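Long-range contacts in periplasmic beta-glucosidase (Pseudomonas aeruginosa, PDB 6R5N), which probably hydrolyses terminal, non-reducing beta-D-glucosyl residues in the periplasm, releasing beta-D-glucose: residues Leu74-Asp79 against Gly118-Phe123; Lys176-Tyr181 against Asp203-Tyr208; Arg188-Val193 against His485-Arg490. One frame throughout, in Å; residues are numbered along the deposited sequence.

Contact 1 of 3, residues Leu74-Asp79 against Gly118-Phe123. With NOJ (1-deoxynojirimycin), chain D.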
loop_
_atom_site.group_PDB
_atom_site.type_symbol
_atom_site.label_atom_id
_atom_site.label_comp_id
_atom_site.label_asym_id
_atom_site.label_seq_id
_atom_site.Cartn_x
_atom_site.Cartn_y
_atom_site.Cartn_z
ATOM N N LEU A 74 34.178 19.615 -19.584
ATOM C CA LEU A 74 32.798 19.219 -19.190
ATOM C C LEU A 74 32.646 17.714 -19.389
ATOM O O LEU A 74 33.348 17.165 -20.249
ATOM C CB LEU A 74 31.780 19.932 -20.090
ATOM C CG LEU A 74 31.766 21.448 -19.986
ATOM C CD1 LEU A 74 31.038 22.042 -21.171
ATOM C CD2 LEU A 74 31.124 21.882 -18.674
ATOM N N PHE A 75 31.727 17.085 -18.668
ATOM C CA PHE A 75 31.136 15.806 -19.122
ATOM C C PHE A 75 29.687 16.102 -19.529
ATOM O O PHE A 75 29.104 17.067 -19.039
ATOM C CB PHE A 75 31.375 14.678 -18.108
ATOM C CG PHE A 75 30.510 14.677 -16.878
ATOM C CD1 PHE A 75 29.162 14.374 -16.963
ATOM C CD2 PHE A 75 31.056 14.931 -15.621
ATOM C CE1 PHE A 75 28.377 14.330 -15.816
ATOM C CE2 PHE A 75 30.260 14.918 -14.485
ATOM C CZ PHE A 75 28.923 14.616 -14.588
ATOM N N HIS A 76 29.164 15.318 -20.461
ATOM C CA HIS A 76 27.797 15.447 -21.018
ATOM C C HIS A 76 27.003 14.178 -20.713
ATOM O O HIS A 76 27.502 13.071 -21.005
ATOM C CB HIS A 76 27.858 15.742 -22.505
ATOM C CG HIS A 76 28.310 17.134 -22.781
ATOM N ND1 HIS A 76 29.643 17.502 -22.707
ATOM C CD2 HIS A 76 27.619 18.232 -23.139
ATOM C CE1 HIS A 76 29.749 18.784 -22.995
ATOM N NE2 HIS A 76 28.516 19.251 -23.269
ATOM N N ALA A 77 25.814 14.336 -20.151
ATOM C CA ALA A 77 24.997 13.193 -19.714
ATOM C C ALA A 77 23.622 13.284 -20.362
ATOM O O ALA A 77 23.274 14.345 -20.872
ATOM C CB ALA A 77 24.930 13.176 -18.208
ATOM N N TYR A 78 22.910 12.173 -20.358
ATOM C CA TYR A 78 21.566 12.022 -20.952
ATOM C C TYR A 78 20.889 10.811 -20.332
ATOM O O TYR A 78 21.557 9.977 -19.729
ATOM C CB TYR A 78 21.707 11.837 -22.462
ATOM C CG TYR A 78 20.459 12.067 -23.276
ATOM C CD1 TYR A 78 19.526 13.041 -22.936
ATOM C CD2 TYR A 78 20.248 11.350 -24.444
ATOM C CE1 TYR A 78 18.413 13.287 -23.731
ATOM C CE2 TYR A 78 19.144 11.587 -25.256
ATOM C CZ TYR A 78 18.214 12.538 -24.887
ATOM O OH TYR A 78 17.122 12.740 -25.686
ATOM N N ASP A 79 19.580 10.742 -20.495
ATOM C CA ASP A 79 18.736 9.610 -20.067
ATOM C C ASP A 79 18.704 8.591 -21.209
ATOM O O ASP A 79 17.706 8.554 -21.963
ATOM C CB ASP A 79 17.364 10.138 -19.662
ATOM C CG ASP A 79 17.436 11.016 -18.427
ATOM O OD1 ASP A 79 17.616 10.434 -17.343
ATOM O OD2 ASP A 79 17.349 12.280 -18.565
ATOM N N GLY A 118 28.854 11.898 -28.734
ATOM C CA GLY A 118 29.640 12.757 -27.823
ATOM C C GLY A 118 29.301 12.612 -26.349
ATOM O O GLY A 118 29.921 13.334 -25.538
ATOM N N LEU A 119 28.341 11.758 -25.978
ATOM C CA LEU A 119 27.889 11.661 -24.565
ATOM C C LEU A 119 28.890 10.813 -23.768
ATOM O O LEU A 119 29.381 9.800 -24.319
ATOM C CB LEU A 119 26.479 11.072 -24.519
ATOM C CG LEU A 119 25.379 12.013 -24.993
ATOM C CD1 LEU A 119 24.133 11.234 -25.359
ATOM C CD2 LEU A 119 25.074 13.066 -23.931
ATOM N N ASP A 120 29.167 11.206 -22.520
ATOM C CA ASP A 120 30.105 10.514 -21.592
ATOM C C ASP A 120 29.361 9.682 -20.539
ATOM O O ASP A 120 30.026 8.834 -19.891
ATOM C CB ASP A 120 30.962 11.518 -20.836
ATOM C CG ASP A 120 31.639 12.523 -21.751
ATOM O OD1 ASP A 120 32.473 12.096 -22.593
ATOM O OD2 ASP A 120 31.289 13.715 -21.656
ATOM N N MET A 121 28.064 9.939 -20.324
ATOM C CA MET A 121 27.337 9.389 -19.145
ATOM C C MET A 121 25.860 9.199 -19.459
ATOM O O MET A 121 25.265 10.048 -20.161
ATOM C CB MET A 121 27.471 10.312 -17.940
ATOM C CG MET A 121 26.658 9.865 -16.718
ATOM S SD MET A 121 26.787 11.066 -15.345
ATOM C CE MET A 121 28.507 10.851 -14.896
ATOM N N SER A 122 25.286 8.111 -18.964
ATOM C CA SER A 122 23.817 7.936 -18.931
ATOM C C SER A 122 23.367 7.920 -17.478
ATOM O O SER A 122 24.057 7.302 -16.627
ATOM C CB SER A 122 23.325 6.709 -19.631
ATOM O OG SER A 122 21.899 6.691 -19.614
ATOM N N PHE A 123 22.245 8.585 -17.240
ATOM C CA PHE A 123 21.410 8.449 -16.026
ATOM C C PHE A 123 20.651 7.126 -16.128
ATOM O O PHE A 123 19.421 7.103 -16.309
ATOM C CB PHE A 123 20.511 9.669 -15.884
ATOM C CG PHE A 123 21.257 10.976 -15.793
ATOM C CD1 PHE A 123 22.459 11.077 -15.109
ATOM C CD2 PHE A 123 20.732 12.109 -16.370
ATOM C CE1 PHE A 123 23.113 12.289 -14.980
ATOM C CE2 PHE A 123 21.392 13.324 -16.247
ATOM C CZ PHE A 123 22.582 13.415 -15.558
HETATM C C1 NOJ D . 14.151 13.349 -13.458
HETATM C C2 NOJ D . 14.203 11.839 -13.243
HETATM O O2 NOJ D . 13.680 11.599 -11.967
HETATM C C3 NOJ D . 15.530 11.137 -13.578
HETATM O O3 NOJ D . 15.224 9.777 -13.861
HETATM C C4 NOJ D . 16.314 11.878 -14.704
HETATM O O4 NOJ D . 17.566 11.239 -14.862
HETATM C C5 NOJ D . 16.507 13.383 -14.409
HETATM N N5 NOJ D . 15.255 14.069 -14.053
HETATM C C6 NOJ D . 17.107 14.190 -15.586
HETATM O O6 NOJ D . 16.509 13.939 -16.853
HETATM O O HOH W 1 31.893 15.806 -23.052
#
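Tyr78 and Phe123 meet where strands 75-78 and 121-122 run as parallel neighbours in the (beta/alpha)8-type barrel, joined by a beta-alpha-beta crossover through helix 100-116. Backbone bonds grip Tyr78 twice: its N donates to Met121 O (3.2 Å), and its O accepts from Phe123 N (2.9 Å). With CG anti to the backbone N (chi1 -163°), the tyrosine lies across Leu119, whose CD1 is 3.8 Å from Tyr78 CB.

The other face of the sheet belongs to Ala77 and Met121. Here the far end of the Phe123 ring comes in, its CZ 3.5 Å from Ala77 CB. Met121 runs past the same methyl and bends at its sulfur to put CE in an off-centre CH-pi contact with the Phe75 ring, 4.1 Å from the centroid; the sulfur beside it makes this a Met-aromatic pair.

Before the strand pairing starts, Asp120 seals the end: its OD2 takes His76 N through the anti lone pair at 2.9 Å, while its own N donates to His76 O. A water also links OD2 to His76 ND1, and Arg333 holds the other carboxylate oxygen. At the opposite end Asp79 faces the inhibitor 1-deoxynojirimycin. The edge of the Phe123 ring lies against Asp79 OD1, which accepts from inhibitor O4 at 2.6 Å, while Asp79 OD2 accepts from O6 at 2.5 Å.

Contact 2 of 3, residues Lys176-Tyr181 against Asp203-Tyr208. With NOJ (1-deoxynojirimycin), chain D.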
loop_
_atom_site.group_PDB
_atom_site.type_symbol
_atom_site.label_atom_id
_atom_site.label_comp_id
_atom_site.label_asym_id
_atom_site.label_seq_id
_atom_site.Cartn_x
_atom_site.Cartn_y
_atom_site.Cartn_z
ATOM N N LYS A 176 20.397 4.752 -10.757
ATOM C CA LYS A 176 19.332 5.559 -10.128
ATOM C C LYS A 176 18.223 4.590 -9.733
ATOM O O LYS A 176 18.205 3.464 -10.221
ATOM C CB LYS A 176 18.901 6.672 -11.096
ATOM C CG LYS A 176 18.172 6.210 -12.350
ATOM C CD LYS A 176 17.982 7.323 -13.350
ATOM C CE LYS A 176 17.012 7.010 -14.471
ATOM N NZ LYS A 176 16.999 8.133 -15.454
ATOM N N HIS A 177 17.305 5.005 -8.849
ATOM C CA HIS A 177 17.344 6.240 -8.096
ATOM C C HIS A 177 17.586 5.884 -6.637
ATOM O O HIS A 177 16.716 5.210 -6.046
ATOM C CB HIS A 177 16.037 6.997 -8.225
ATOM C CG HIS A 177 15.605 7.289 -9.614
ATOM N ND1 HIS A 177 14.932 6.358 -10.360
ATOM C CD2 HIS A 177 15.737 8.409 -10.365
ATOM C CE1 HIS A 177 14.619 6.915 -11.527
ATOM N NE2 HIS A 177 15.131 8.169 -11.567
ATOM N N PHE A 178 18.745 6.249 -6.101
ATOM C CA PHE A 178 19.211 5.765 -4.769
ATOM C C PHE A 178 18.520 6.605 -3.690
ATOM O O PHE A 178 18.860 7.767 -3.542
ATOM C CB PHE A 178 20.734 5.845 -4.737
ATOM C CG PHE A 178 21.377 5.248 -3.518
ATOM C CD1 PHE A 178 21.240 3.902 -3.233
ATOM C CD2 PHE A 178 22.158 6.020 -2.682
ATOM C CE1 PHE A 178 21.881 3.337 -2.138
ATOM C CE2 PHE A 178 22.805 5.449 -1.596
ATOM C CZ PHE A 178 22.635 4.118 -1.309
ATOM N N ALA A 179 17.499 6.090 -2.986
ATOM C CA ALA A 179 17.057 4.701 -2.973
ATOM C C ALA A 179 15.552 4.615 -2.705
ATOM O O ALA A 179 15.007 5.542 -2.111
ATOM C CB ALA A 179 17.800 3.948 -1.893
ATOM N N LEU A 180 14.958 3.478 -3.058
ATOM C CA LEU A 180 13.601 2.999 -2.635
ATOM C C LEU A 180 12.487 3.763 -3.365
ATOM O O LEU A 180 11.319 3.668 -2.926
ATOM C CB LEU A 180 13.419 3.178 -1.127
ATOM C CG LEU A 180 14.549 2.682 -0.221
ATOM C CD1 LEU A 180 14.083 2.680 1.229
ATOM C CD2 LEU A 180 15.038 1.299 -0.624
ATOM N N TYR A 181 12.826 4.478 -4.433
ATOM C CA TYR A 181 11.951 5.420 -5.168
ATOM C C TYR A 181 10.644 4.728 -5.614
ATOM O O TYR A 181 9.559 5.339 -5.512
ATOM C CB TYR A 181 12.791 6.035 -6.293
ATOM C CG TYR A 181 12.107 7.063 -7.154
ATOM C CD1 TYR A 181 11.265 8.025 -6.630
ATOM C CD2 TYR A 181 12.370 7.111 -8.515
ATOM C CE1 TYR A 181 10.646 8.957 -7.455
ATOM C CE2 TYR A 181 11.783 8.045 -9.346
ATOM C CZ TYR A 181 10.894 8.963 -8.824
ATOM O OH TYR A 181 10.288 9.864 -9.664
ATOM N N ASP A 203 15.526 -6.632 0.181
ATOM C CA ASP A 203 14.725 -6.596 -1.074
ATOM C C ASP A 203 14.988 -5.344 -1.919
ATOM O O ASP A 203 14.916 -5.449 -3.135
ATOM C CB ASP A 203 13.232 -6.711 -0.768
ATOM C CG ASP A 203 12.868 -7.963 0.009
ATOM O OD1 ASP A 203 13.576 -8.978 -0.151
ATOM O OD2 ASP A 203 11.888 -7.899 0.785
ATOM N N TYR A 204 15.228 -4.181 -1.329
ATOM C CA TYR A 204 15.179 -2.913 -2.111
ATOM C C TYR A 204 16.583 -2.371 -2.373
ATOM O O TYR A 204 16.776 -1.728 -3.429
ATOM C CB TYR A 204 14.288 -1.871 -1.420
ATOM C CG TYR A 204 12.822 -2.065 -1.685
ATOM C CD1 TYR A 204 12.068 -2.986 -0.967
ATOM C CD2 TYR A 204 12.196 -1.345 -2.681
ATOM C CE1 TYR A 204 10.730 -3.201 -1.255
ATOM C CE2 TYR A 204 10.854 -1.511 -2.945
ATOM C CZ TYR A 204 10.123 -2.447 -2.244
ATOM O OH TYR A 204 8.822 -2.585 -2.588
ATOM N N LEU A 205 17.520 -2.548 -1.440
ATOM C CA LEU A 205 18.890 -1.981 -1.581
ATOM C C LEU A 205 19.807 -2.813 -2.494
ATOM O O LEU A 205 20.691 -2.230 -3.142
ATOM C CB LEU A 205 19.532 -1.768 -0.200
ATOM C CG LEU A 205 18.963 -0.620 0.630
ATOM C CD1 LEU A 205 19.569 -0.621 2.029
ATOM C CD2 LEU A 205 19.191 0.722 -0.038
ATOM N N PRO A 206 19.719 -4.160 -2.568
ATOM C CA PRO A 206 20.730 -4.915 -3.305
ATOM C C PRO A 206 20.973 -4.491 -4.764
ATOM O O PRO A 206 22.102 -4.583 -5.216
ATOM C CB PRO A 206 20.242 -6.377 -3.197
ATOM C CG PRO A 206 19.526 -6.385 -1.870
ATOM C CD PRO A 206 18.801 -5.047 -1.830
ATOM N N PRO A 207 19.982 -4.025 -5.568
ATOM C CA PRO A 207 20.290 -3.584 -6.934
ATOM C C PRO A 207 21.280 -2.411 -7.015
ATOM O O PRO A 207 22.070 -2.364 -7.927
ATOM C CB PRO A 207 18.916 -3.188 -7.491
ATOM C CG PRO A 207 17.921 -3.970 -6.645
ATOM C CD PRO A 207 18.545 -3.982 -5.263
ATOM N N TYR A 208 21.201 -1.457 -6.087
ATOM C CA TYR A 208 22.133 -0.305 -6.058
ATOM C C TYR A 208 23.530 -0.807 -5.674
ATOM O O TYR A 208 24.518 -0.355 -6.282
ATOM C CB TYR A 208 21.638 0.796 -5.131
ATOM C CG TYR A 208 20.184 1.161 -5.287
ATOM C CD1 TYR A 208 19.724 1.887 -6.377
ATOM C CD2 TYR A 208 19.262 0.792 -4.314
ATOM C CE1 TYR A 208 18.377 2.196 -6.502
ATOM C CE2 TYR A 208 17.924 1.114 -4.419
ATOM C CZ TYR A 208 17.478 1.840 -5.504
ATOM O OH TYR A 208 16.138 2.122 -5.592
HETATM C C1 NOJ D . 14.151 13.349 -13.458
HETATM C C2 NOJ D . 14.203 11.839 -13.243
HETATM O O2 NOJ D . 13.680 11.599 -11.967
HETATM C C3 NOJ D . 15.530 11.137 -13.578
HETATM O O3 NOJ D . 15.224 9.777 -13.861
HETATM C C4 NOJ D . 16.314 11.878 -14.704
HETATM O O4 NOJ D . 17.566 11.239 -14.862
HETATM C C5 NOJ D . 16.507 13.383 -14.409
HETATM N N5 NOJ D . 15.255 14.069 -14.053
HETATM C C6 NOJ D . 17.107 14.190 -15.586
HETATM O O6 NOJ D . 16.509 13.939 -16.853
#
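Lys176 sets its carbonyl O at the edge of the Tyr208 ring, near the ring plane, but its side chain leaves in the opposite sense. This is the end of strand 172-178 in the barrel, and helix 206-213 packs behind it. The lysine chain is extended beyond CG and places NZ 2.9 Å from O3 of 1-deoxynojirimycin, with a longer bond to O4; Asp79 and the carbonyl of Phe123 also hold NZ.

His177 follows a cis peptide bond. Its ring lies between two neighbours: Lys176 CG sits 3.6 Å above the centre of one face, and Tyr181 covers the rim of the other. Placed between them, it reaches inhibitor O3 with NE2 at 2.8 Å, nearly straight, while ND1 is bonded to Asp128.

Phe178 turns back to the helix. CG is anti to the backbone N (chi1 -173°), which brings the ring edge-on to the face of Tyr208 in an offset edge-to-face pair, planes at 72° and Phe178 CD1 3.6 Å from Tyr208 CG. A second cis peptide leads to Ala179, whose CB rests 3.8 Å from Tyr208 CE2 and also touches Leu205. Leu180 then crosses Tyr204 at about a right angle, its CD2 3.4 Å from Tyr204 CB, and its N donates to Tyr208 OH at 3.1 Å.

Since that hydroxyl accepts from Leu180 and is also bonded to Asp128 OD1, its own proton probably points to the carboxylate. Asp128, in the second shell, thus connects His177 with Tyr208, so the helix tyrosine probably steadies the ligand-binding histidine from one step further out.

Contact 3 of 3, residues Arg188-Val193 against His485-Arg490. With NOJ (1-deoxynojirimycin), chain D.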
loop_
_atom_site.group_PDB
_atom_site.type_symbol
_atom_site.label_atom_id
_atom_site.label_comp_id
_atom_site.label_asym_id
_atom_site.label_seq_id
_atom_site.Cartn_x
_atom_site.Cartn_y
_atom_site.Cartn_z
ATOM N N ARG A 188 1.951 6.899 -6.128
ATOM C CA ARG A 188 1.976 8.313 -6.546
ATOM C C ARG A 188 3.435 8.699 -6.695
ATOM O O ARG A 188 4.182 8.487 -5.732
ATOM C CB ARG A 188 1.221 9.199 -5.544
ATOM C CG ARG A 188 -0.278 8.947 -5.557
ATOM C CD ARG A 188 -1.083 9.886 -4.671
ATOM N NE ARG A 188 -0.861 9.739 -3.234
ATOM C CZ ARG A 188 -1.526 8.937 -2.382
ATOM N NH1 ARG A 188 -2.464 8.087 -2.779
ATOM N NH2 ARG A 188 -1.243 9.003 -1.089
ATOM N N ASP A 189 3.813 9.277 -7.826
ATOM C CA ASP A 189 5.239 9.611 -8.043
ATOM C C ASP A 189 5.679 10.583 -6.949
ATOM O O ASP A 189 4.885 11.422 -6.550
ATOM C CB ASP A 189 5.532 10.128 -9.454
ATOM C CG ASP A 189 6.907 9.725 -9.969
ATOM O OD1 ASP A 189 7.799 9.306 -9.140
ATOM O OD2 ASP A 189 7.100 9.842 -11.194
ATOM N N TYR A 190 6.928 10.444 -6.503
ATOM C CA TYR A 190 7.633 11.369 -5.587
ATOM C C TYR A 190 7.162 11.152 -4.145
ATOM O O TYR A 190 7.701 11.855 -3.240
ATOM C CB TYR A 190 7.387 12.813 -6.016
ATOM C CG TYR A 190 7.579 13.108 -7.481
ATOM C CD1 TYR A 190 8.753 12.794 -8.143
ATOM C CD2 TYR A 190 6.566 13.717 -8.215
ATOM C CE1 TYR A 190 8.925 13.085 -9.491
ATOM C CE2 TYR A 190 6.731 14.034 -9.548
ATOM C CZ TYR A 190 7.912 13.716 -10.198
ATOM O OH TYR A 190 8.047 14.052 -11.530
ATOM N N ASN A 191 6.244 10.197 -3.918
ATOM C CA ASN A 191 5.553 10.108 -2.613
ATOM C C ASN A 191 6.427 9.360 -1.590
ATOM O O ASN A 191 7.344 8.650 -1.946
ATOM C CB ASN A 191 4.150 9.526 -2.736
ATOM C CG ASN A 191 3.264 9.919 -1.571
ATOM O OD1 ASN A 191 3.533 10.932 -0.908
ATOM N ND2 ASN A 191 2.230 9.119 -1.300
ATOM N N THR A 192 6.139 9.629 -0.327
ATOM C CA THR A 192 6.628 8.953 0.895
ATOM C C THR A 192 6.980 7.473 0.689
ATOM O O THR A 192 6.122 6.681 0.188
ATOM C CB THR A 192 5.544 9.091 1.970
ATOM O OG1 THR A 192 5.222 10.477 2.005
ATOM C CG2 THR A 192 5.991 8.589 3.323
ATOM N N VAL A 193 8.168 7.090 1.161
ATOM C CA VAL A 193 8.578 5.675 1.274
ATOM C C VAL A 193 8.875 5.372 2.738
ATOM O O VAL A 193 9.677 6.081 3.386
ATOM C CB VAL A 193 9.772 5.327 0.372
ATOM C CG1 VAL A 193 10.172 3.890 0.574
ATOM C CG2 VAL A 193 9.472 5.589 -1.108
ATOM N N HIS A 485 4.982 6.804 -17.401
ATOM C CA HIS A 485 5.932 7.918 -17.592
ATOM C C HIS A 485 6.220 8.510 -16.212
ATOM O O HIS A 485 5.383 8.280 -15.281
ATOM C CB HIS A 485 5.255 8.853 -18.585
ATOM C CG HIS A 485 6.019 10.055 -19.033
ATOM N ND1 HIS A 485 6.245 11.155 -18.210
ATOM C CD2 HIS A 485 6.480 10.394 -20.264
ATOM C CE1 HIS A 485 6.874 12.095 -18.889
ATOM N NE2 HIS A 485 7.009 11.660 -20.166
ATOM N N GLU A 486 7.316 9.243 -16.043
ATOM C CA GLU A 486 7.521 10.028 -14.799
ATOM C C GLU A 486 6.251 10.842 -14.541
ATOM O O GLU A 486 5.771 11.499 -15.492
ATOM C CB GLU A 486 8.725 10.973 -14.887
ATOM C CG GLU A 486 8.893 11.858 -13.665
ATOM C CD GLU A 486 10.077 12.808 -13.737
ATOM O OE1 GLU A 486 10.815 12.734 -14.740
ATOM O OE2 GLU A 486 10.237 13.659 -12.797
ATOM N N ALA A 487 5.745 10.811 -13.308
ATOM C CA ALA A 487 4.610 11.639 -12.820
ATOM C C ALA A 487 3.282 11.257 -13.501
ATOM O O ALA A 487 2.346 12.076 -13.444
ATOM C CB ALA A 487 4.896 13.119 -13.042
ATOM N N SER A 488 3.162 10.075 -14.084
ATOM C CA SER A 488 1.887 9.597 -14.678
ATOM C C SER A 488 1.419 8.361 -13.903
ATOM O O SER A 488 1.493 7.226 -14.455
ATOM C CB SER A 488 2.017 9.342 -16.168
ATOM O OG SER A 488 2.148 10.566 -16.886
ATOM N N SER A 489 0.948 8.577 -12.678
ATOM C CA SER A 489 0.422 7.483 -11.817
ATOM C C SER A 489 -1.054 7.249 -12.145
ATOM O O SER A 489 -1.773 8.229 -12.358
ATOM C CB SER A 489 0.672 7.775 -10.380
ATOM O OG SER A 489 2.059 7.852 -10.164
ATOM N N ARG A 490 -1.471 5.986 -12.233
ATOM C CA ARG A 490 -2.852 5.598 -12.626
ATOM C C ARG A 490 -3.595 5.027 -11.418
ATOM O O ARG A 490 -2.966 4.346 -10.588
ATOM C CB ARG A 490 -2.833 4.554 -13.744
ATOM C CG ARG A 490 -2.411 5.083 -15.100
ATOM C CD ARG A 490 -2.648 4.085 -16.218
ATOM N NE ARG A 490 -4.064 3.952 -16.601
ATOM C CZ ARG A 490 -4.573 2.874 -17.191
ATOM N NH1 ARG A 490 -3.797 1.837 -17.482
ATOM N NH2 ARG A 490 -5.854 2.836 -17.493
HETATM C C1 NOJ D . 14.151 13.349 -13.458
HETATM C C2 NOJ D . 14.203 11.839 -13.243
HETATM O O2 NOJ D . 13.680 11.599 -11.967
HETATM C C3 NOJ D . 15.530 11.137 -13.578
HETATM O O3 NOJ D . 15.224 9.777 -13.861
HETATM C C4 NOJ D . 16.314 11.878 -14.704
HETATM O O4 NOJ D . 17.566 11.239 -14.862
HETATM C C5 NOJ D . 16.507 13.383 -14.409
HETATM N N5 NOJ D . 15.255 14.069 -14.053
HETATM C C6 NOJ D . 17.107 14.190 -15.586
HETATM O O6 NOJ D . 16.509 13.939 -16.853
#
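Asp189 and Tyr190 are the central residues of a type II beta turn in the barrel domain, and they face Glu486 and Ala487, the central pair of another type II turn in the C-terminal domain. Loop meets loop here, at the seam between the domains.

Hydrogen bonds carry the junction. Ala487 N donates to the anti lone pair of Asp189 OD2 at 2.7 Å, while Asp189 OD1 is taken by Trp135. A weak bond of 3.3 Å runs from Asp189 N to Ser489 OG, whose stronger partner is the carbonyl of Gly187. Nonpolar packing is slight: Ala487 CB lies 4.1 Å from Tyr190 CE2. Within their own turn, Asp189 CG lies over the centre of one face of the Tyr190 ring.

The second subunit closes in as well: its Ser597 bonds Asp189 O, its Tyr599 bonds Arg188, and its Arg585 packs on Tyr190.

With CG anti to the backbone N (chi1 176°) and the chain extended beyond it, Glu486 reaches toward 1-deoxynojirimycin, its OE1 3.6 Å from C1, the atom matching the anomeric carbon of glucose. Its other oxygen is fixed by Tyr190, whose ring stands at 75° to the carboxylate: Tyr190 OH donates to Glu486 OE2 at 2.6 Å, on the anti side and 21° out of the carboxylate plane.

In the fold
All three contacts converge on 1-deoxynojirimycin, though their centres lie about 22 Å (1 and 2), 25 Å (1 and 3) and 16 Å (2 and 3) apart. Contacts 1 and 2 share the parallel barrel sheet through neighbouring strands and are joined by the salt bridge from Lys176 NZ to Asp79 OD1, 3.0 Å. Contacts 2 and 3 touch where Tyr181 OH approaches Asp189 OD1 at 2.6 Å, a probable though weak hydrogen bond. Contacts 1 and 3 do not touch; about 8 Å separates their nearest atoms. The barrel thus binds the inhibitor, Asp255 and Arg137 adding further hydrogen bonds, while residues 485-490 approach from the C-terminal domain.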